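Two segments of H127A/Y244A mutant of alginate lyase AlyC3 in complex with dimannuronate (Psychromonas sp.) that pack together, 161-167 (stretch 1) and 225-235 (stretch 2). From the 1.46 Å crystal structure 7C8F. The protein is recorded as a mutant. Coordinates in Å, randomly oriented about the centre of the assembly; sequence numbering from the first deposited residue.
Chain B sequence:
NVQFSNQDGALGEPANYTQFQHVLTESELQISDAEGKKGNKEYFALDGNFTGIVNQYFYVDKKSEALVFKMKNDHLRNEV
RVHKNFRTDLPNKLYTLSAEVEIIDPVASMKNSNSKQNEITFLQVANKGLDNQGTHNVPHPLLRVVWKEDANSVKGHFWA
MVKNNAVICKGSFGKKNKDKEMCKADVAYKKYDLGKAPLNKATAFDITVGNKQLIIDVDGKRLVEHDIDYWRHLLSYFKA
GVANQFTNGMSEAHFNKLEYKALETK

Stretch 1, residues 161-167: MVKNNAV
Stretch 2, residues 225-235: EHDIDYWRHLL

How do the two stretches run past each other? Stretch 1 leaves a strand at Lys 163 and continues as loop, while stretch 2 leaves its own strand at Asp 227, forms a 3-10 segment from Asp 229 to Trp 231, and then a type I beta turn from Trp 231 to Leu 234. The chains advance in the same sense and converge: the CA atoms of Val 162 and His 226 are 8.9 Å apart, those of Asn 164 and Ile 228 7.6 Å, and those of Asn 165 and Tyr 230, like those of Ala 166 and Trp 231, 5.8 Å. No backbone-to-backbone hydrogen bond joins them, so side chains bridge the gap, burying 392 Å² in total.

What fills the wide end, where the strands stand apart? Met 161 makes no contact, but Val 162 (phi/psi -113/120, chi1 t) points toward stretch 2 and sets its CG1 3.6 Å from His 226 CD2. His 226 also points toward its partner, with chi1 t and chi2 68°; the apolar valine methyl meets a ring carbon, leaving NE2 to polar partners. Lys 163 (-70/126) offers its backbone: Tyr 230 OH donates to Lys 163 O at 2.6 Å, with the oxygen near the plane of the phenol ring. The lysine side chain (chi1 t, chi2 p, chi3 t, chi4 t) starts sideways, lays CG of Lys 163 3.7 Å from Trp 231 CZ3, and ends at NZ, which donates to Asn 165 OD1 at 2.9 Å and to Val 167 O at 2.7 Å. The aliphatic part thus packs against the indole while the charged end finds oxygens in the loop that follows.

How does the loop settle on Tyr 230? Asn 164 (-109/16, chi1 t, chi2 26°) starts sideways, but its amide brings OD1 within 2.8 Å of His 226 NE2, at the imidazole edge. That hydrogen bond is weak, with an angle of 119° at the hydrogen; His 226 NE2 also donates to Tyr 230 OH at 3.1 Å, linking the histidine to the phenol. Tyr 230 (-59/-20, chi1 p, chi2 85°) points toward the loop, and Asn 164 C and Asn 165 N lie over one face of its ring. Asn 165 (-155/-179, chi1 p, chi2 38°) presents its backbone, CA lying 3.4 Å from Tyr 230 CD1, as its side chain turns away and OD1 accepts from Val 167 N at 3.1 Å. Asn 165 O sits 3.5 Å from Trp 231 CZ3, at the edge of the indole, buried without a polar partner.

Why does a small residue suit the close end? Ala 166 (-110/28) points its methyl toward stretch 2, where CB meets Tyr 230 O at 3.5 Å, His 233 CE1 at 3.5 Å, Leu 234 CD1 at 4.1 Å and Trp 231 CE3 at 4.3 Å. One carbon is thus enough to reach all four residues. Trp 231 has chi1 t and chi2 -105°, His 233 chi1 p and chi2 -55°, and Leu 234 chi1 m and chi2 t. A water completes the join, donating to Ala 166 O at 2.8 Å and lying 2.9 Å from His 233 NE2, to which it is also hydrogen-bonded. The CA-to-CB bond of Val 167 points away, and the residue makes no contact.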

ATOM      1  N   MET B 161      13.380   5.268 -16.169  1.00 12.91           N
ATOM      2  CA  MET B 161      11.958   4.989 -16.299  1.00 12.93           C
ATOM      3  C   MET B 161      11.427   4.833 -14.884  1.00 11.75           C
ATOM      4  O   MET B 161      11.763   3.865 -14.196  1.00 12.54           O
ATOM      5  CB  MET B 161      11.761   3.700 -17.093  1.00 15.49           C
ATOM      6  CG  MET B 161      12.493   3.672 -18.442  1.00 15.75           C
ATOM      7  SD  MET B 161      11.951   5.007 -19.531  1.00 19.81           S
ATOM      8  CE  MET B 161      12.678   4.511 -21.103  1.00 19.85           C
ATOM      9  N   VAL B 162      10.618   5.780 -14.436  1.00 13.57           N
ATOM     10  CA  VAL B 162      10.181   5.846 -13.043  1.00 10.87           C
ATOM     11  C   VAL B 162       8.691   5.562 -12.975  1.00 14.55           C
ATOM     12  O   VAL B 162       7.883   6.293 -13.562  1.00 14.08           O
ATOM     13  CB  VAL B 162      10.528   7.205 -12.415  1.00 13.58           C
ATOM     14  CG1 VAL B 162      10.039   7.274 -10.973  1.00 15.31           C
ATOM     15  CG2 VAL B 162      12.036   7.440 -12.481  1.00 15.11           C
ATOM     16  N   LYS B 163       8.323   4.508 -12.250  1.00 12.67           N
ATOM     17  CA  LYS B 163       6.918   4.240 -11.987  1.00 12.98           C
ATOM     18  C   LYS B 163       6.414   5.309 -11.026  1.00 13.69           C
ATOM     19  O   LYS B 163       7.014   5.528  -9.961  1.00 13.84           O
ATOM     20  CB  LYS B 163       6.828   2.840 -11.374  1.00 14.35           C
ATOM     21  CG  LYS B 163       5.491   2.430 -10.766  1.00 15.56           C
ATOM     22  CD  LYS B 163       4.363   2.282 -11.797  1.00 14.69           C
ATOM     23  CE  LYS B 163       3.208   1.499 -11.123  1.00 14.57           C
ATOM     24  NZ  LYS B 163       1.946   1.466 -11.906  1.00 15.28           N
ATOM     25  N   ASN B 164       5.331   6.005 -11.408  1.00 13.41           N
ATOM     26  CA  ASN B 164       4.905   7.238 -10.752  1.00 13.36           C
ATOM     27  C   ASN B 164       3.626   7.087  -9.929  1.00 13.79           C
ATOM     28  O   ASN B 164       2.981   8.087  -9.611  1.00 16.52           O
ATOM     29  CB  ASN B 164       4.731   8.353 -11.791  1.00 14.40           C
ATOM     30  CG  ASN B 164       4.926   9.735 -11.204  1.00 17.94           C
ATOM     31  OD1 ASN B 164       5.623   9.914 -10.211  1.00 18.03           O
ATOM     32  ND2 ASN B 164       4.294  10.726 -11.819  1.00 25.82           N
ATOM     33  N   ASN B 165       3.228   5.859  -9.622  1.00 12.47           N
ATOM     34  CA  ASN B 165       2.192   5.574  -8.633  1.00 11.83           C
ATOM     35  C   ASN B 165       2.465   4.167  -8.116  1.00 12.95           C
ATOM     36  O   ASN B 165       3.440   3.530  -8.521  1.00 12.92           O
ATOM     37  CB  ASN B 165       0.780   5.776  -9.221  1.00 13.85           C
ATOM     38  CG  ASN B 165       0.504   4.882 -10.427  1.00 13.11           C
ATOM     39  OD1 ASN B 165       0.926   3.728 -10.479  1.00 15.19           O
ATOM     40  ND2 ASN B 165      -0.233   5.426 -11.407  1.00 17.00           N
ATOM     41  N   ALA B 166       1.615   3.682  -7.204  1.00 13.15           N
ATOM     42  CA  ALA B 166       1.795   2.349  -6.635  1.00 14.58           C
ATOM     43  C   ALA B 166       0.728   1.372  -7.122  1.00 15.34           C
ATOM     44  O   ALA B 166       0.384   0.411  -6.423  1.00 15.41           O
ATOM     45  CB  ALA B 166       1.862   2.408  -5.111  1.00 14.21           C
ATOM     46  N   VAL B 167       0.190   1.607  -8.332  1.00 14.42           N
ATOM     47  CA  VAL B 167      -0.954   0.858  -8.835  1.00 14.23           C
ATOM     48  C   VAL B 167      -0.483  -0.348  -9.630  1.00 15.68           C
ATOM     49  O   VAL B 167       0.462  -0.259 -10.428  1.00 16.20           O
ATOM     50  CB  VAL B 167      -1.833   1.776  -9.699  1.00 16.23           C
ATOM     51  CG1 VAL B 167      -3.056   1.008 -10.276  1.00 16.50           C
ATOM     52  CG2 VAL B 167      -2.259   2.978  -8.898  1.00 16.77           C
ATOM     53  N   GLU B 225      15.332  14.303  -9.036  1.00 14.12           N
ATOM     54  CA  GLU B 225      14.995  14.446  -7.615  1.00 14.55           C
ATOM     55  C   GLU B 225      13.478  14.318  -7.559  1.00 15.75           C
ATOM     56  O   GLU B 225      12.745  15.309  -7.670  1.00 18.28           O
ATOM     57  CB  GLU B 225      15.485  15.777  -7.065  1.00 21.61           C
ATOM     58  CG  GLU B 225      15.323  15.924  -5.565  1.00 24.02           C
ATOM     59  CD  GLU B 225      16.117  17.096  -5.014  1.00 68.82           C
ATOM     60  OE1 GLU B 225      17.029  17.586  -5.717  1.00 43.69           O
ATOM     61  OE2 GLU B 225      15.830  17.527  -3.877  1.00 81.87           O
ATOM     62  N   HIS B 226      13.012  13.081  -7.419  1.00 16.29           N
ATOM     63  CA  HIS B 226      11.620  12.729  -7.662  1.00 14.47           C
ATOM     64  C   HIS B 226      10.948  12.335  -6.349  1.00 14.21           C
ATOM     65  O   HIS B 226      11.454  11.477  -5.616  1.00 15.40           O
ATOM     66  CB  HIS B 226      11.565  11.578  -8.658  1.00 15.67           C
ATOM     67  CG  HIS B 226      10.178  11.155  -9.014  1.00 18.99           C
ATOM     68  ND1 HIS B 226       9.323  11.959  -9.738  1.00 35.68           N
ATOM     69  CD2 HIS B 226       9.485  10.028  -8.731  1.00 16.34           C
ATOM     70  CE1 HIS B 226       8.170  11.335  -9.900  1.00 42.96           C
ATOM     71  NE2 HIS B 226       8.246  10.158  -9.304  1.00 19.46           N
ATOM     72  N   ASP B 227       9.814  12.965  -6.046  1.00 15.69           N
ATOM     73  CA  ASP B 227       9.046  12.660  -4.838  1.00 15.97           C
ATOM     74  C   ASP B 227       8.387  11.293  -5.005  1.00 15.95           C
ATOM     75  O   ASP B 227       7.684  11.057  -5.991  1.00 16.74           O
ATOM     76  CB  ASP B 227       7.995  13.763  -4.648  1.00 16.51           C
ATOM     77  CG  ASP B 227       7.106  13.579  -3.408  1.00 32.79           C
ATOM     78  OD1 ASP B 227       7.108  12.513  -2.780  1.00 25.20           O
ATOM     79  OD2 ASP B 227       6.359  14.531  -3.078  1.00 40.59           O
ATOM     80  N   ILE B 228       8.638  10.375  -4.053  1.00 12.63           N
ATOM     81  CA  ILE B 228       8.068   9.030  -4.110  1.00 12.42           C
ATOM     82  C   ILE B 228       7.191   8.734  -2.895  1.00 13.66           C
ATOM     83  O   ILE B 228       7.105   7.585  -2.450  1.00 13.05           O
ATOM     84  CB  ILE B 228       9.165   7.960  -4.286  1.00 12.91           C
ATOM     85  CG1 ILE B 228      10.235   8.064  -3.188  1.00 12.80           C
ATOM     86  CG2 ILE B 228       9.811   8.092  -5.657  1.00 14.13           C
ATOM     87  CD1 ILE B 228      11.158   6.847  -3.100  1.00 13.41           C
ATOM     88  N   ASP B 229       6.539   9.738  -2.368  1.00 13.39           N
ATOM     89  CA  ASP B 229       5.616   9.560  -1.236  1.00 12.08           C
ATOM     90  C   ASP B 229       4.616   8.418  -1.538  1.00 12.82           C
ATOM     91  O   ASP B 229       4.275   7.670  -0.692  1.00 12.85           O
ATOM     92  CB  ASP B 229       4.876  10.891  -1.016  1.00 14.42           C
ATOM     93  CG  ASP B 229       4.110  11.013   0.294  1.00 18.43           C
ATOM     94  OD1 ASP B 229       4.260  10.260   1.175  1.00 15.84           O
ATOM     95  OD2 ASP B 229       3.409  11.981   0.367  1.00 22.16           O
ATOM     96  N   TYR B 230       4.183   8.346  -2.771  1.00 12.36           N
ATOM     97  CA  TYR B 230       3.230   7.332  -3.201  1.00 12.47           C
ATOM     98  C   TYR B 230       3.665   5.875  -3.027  1.00 12.19           C
ATOM     99  O   TYR B 230       2.857   5.017  -3.014  1.00 13.08           O
ATOM    100  CB  TYR B 230       2.827   7.551  -4.675  1.00 12.59           C
ATOM    101  CG  TYR B 230       3.987   7.529  -5.658  1.00 13.02           C
ATOM    102  CD1 TYR B 230       4.450   6.346  -6.165  1.00 12.29           C
ATOM    103  CD2 TYR B 230       4.597   8.691  -6.048  1.00 12.96           C
ATOM    104  CE1 TYR B 230       5.510   6.319  -7.011  1.00 13.04           C
ATOM    105  CE2 TYR B 230       5.648   8.680  -6.905  1.00 13.93           C
ATOM    106  CZ  TYR B 230       6.101   7.499  -7.367  1.00 13.64           C
ATOM    107  OH  TYR B 230       7.139   7.512  -8.234  1.00 13.90           O
ATOM    108  N   TRP B 231       4.964   5.668  -2.908  1.00 12.67           N
ATOM    109  CA  TRP B 231       5.575   4.364  -2.779  1.00 11.08           C
ATOM    110  C   TRP B 231       5.930   3.976  -1.349  1.00 12.35           C
ATOM    111  O   TRP B 231       6.505   2.985  -1.120  1.00 12.84           O
ATOM    112  CB  TRP B 231       6.876   4.412  -3.568  1.00 12.93           C
ATOM    113  CG  TRP B 231       7.492   3.137  -4.067  1.00 12.13           C
ATOM    114  CD1 TRP B 231       8.564   2.515  -3.573  1.00 12.69           C
ATOM    115  CD2 TRP B 231       7.096   2.402  -5.209  1.00 13.19           C
ATOM    116  NE1 TRP B 231       8.870   1.418  -4.305  1.00 13.57           N
ATOM    117  CE2 TRP B 231       7.977   1.326  -5.333  1.00 13.45           C
ATOM    118  CE3 TRP B 231       6.075   2.548  -6.144  1.00 13.00           C
ATOM    119  CZ2 TRP B 231       7.863   0.412  -6.359  1.00 13.68           C
ATOM    120  CZ3 TRP B 231       5.974   1.639  -7.137  1.00 13.19           C
ATOM    121  CH2 TRP B 231       6.865   0.596  -7.241  1.00 13.33           C
ATOM    122  N   ARG B 232       5.566   4.824  -0.425  1.00 12.45           N
ATOM    123  CA  ARG B 232       5.971   4.685   0.972  1.00 12.09           C
ATOM    124  C   ARG B 232       5.784   3.363   1.671  1.00 13.77           C
ATOM    125  O   ARG B 232       6.602   3.005   2.491  1.00 13.38           O
ATOM    126  CB  ARG B 232       5.392   5.825   1.817  1.00 12.26           C
ATOM    127  CG  ARG B 232       3.889   5.852   1.959  1.00 12.55           C
ATOM    128  CD  ARG B 232       3.394   7.167   2.535  1.00 13.55           C
ATOM    129  NE  ARG B 232       1.950   7.278   2.682  1.00 12.19           N
ATOM    130  CZ  ARG B 232       1.144   7.710   1.738  1.00 13.49           C
ATOM    131  NH1 ARG B 232       1.593   8.019   0.564  1.00 14.01           N
ATOM    132  NH2 ARG B 232      -0.125   7.831   1.957  1.00 14.48           N
ATOM    133  N   HIS B 233       4.713   2.680   1.308  1.00 12.23           N
ATOM    134  CA  HIS B 233       4.412   1.392   1.936  1.00 12.50           C
ATOM    135  C   HIS B 233       5.219   0.227   1.372  1.00 12.19           C
ATOM    136  O   HIS B 233       5.153  -0.875   1.938  1.00 13.88           O
ATOM    137  CB  HIS B 233       2.926   1.061   1.758  1.00 12.36           C
ATOM    138  CG  HIS B 233       2.472   1.112   0.328  1.00 11.91           C
ATOM    139  ND1 HIS B 233       2.641   2.230  -0.459  1.00 13.23           N
ATOM    140  CD2 HIS B 233       1.858   0.188  -0.452  1.00 11.99           C
ATOM    141  CE1 HIS B 233       2.138   2.001  -1.660  1.00 14.34           C
ATOM    142  NE2 HIS B 233       1.643   0.775  -1.680  1.00 13.16           N
ATOM    143  N   LEU B 234       5.966   0.419   0.286  1.00 11.23           N
ATOM    144  CA  LEU B 234       6.602  -0.693  -0.415  1.00 12.29           C
ATOM    145  C   LEU B 234       8.078  -0.795  -0.037  1.00 13.30           C
ATOM    146  O   LEU B 234       8.868   0.106  -0.336  1.00 13.37           O
ATOM    147  CB  LEU B 234       6.425  -0.522  -1.926  1.00 13.96           C
ATOM    148  CG  LEU B 234       4.961  -0.594  -2.370  1.00 12.54           C
ATOM    149  CD1 LEU B 234       4.837  -0.159  -3.827  1.00 15.41           C
ATOM    150  CD2 LEU B 234       4.430  -2.017  -2.176  1.00 16.05           C
ATOM    151  N   LEU B 235       8.452  -1.896   0.610  1.00 12.61           N
ATOM    152  CA  LEU B 235       9.866  -2.182   0.820  1.00 12.22           C
ATOM    153  C   LEU B 235      10.529  -2.433  -0.526  1.00 12.83           C
ATOM    154  O   LEU B 235       9.974  -3.125  -1.387  1.00 14.77           O
ATOM    155  CB  LEU B 235      10.022  -3.420   1.704  1.00 14.38           C
ATOM    156  CG  LEU B 235       9.403  -3.328   3.101  1.00 13.91           C
ATOM    157  CD1 LEU B 235       9.708  -4.595   3.900  1.00 18.60           C
ATOM    158  CD2 LEU B 235       9.911  -2.096   3.850  1.00 17.78           C
TER
HETATM  159  O   HOH W   1       0.327  -0.602  -3.828  1.00 14.21           O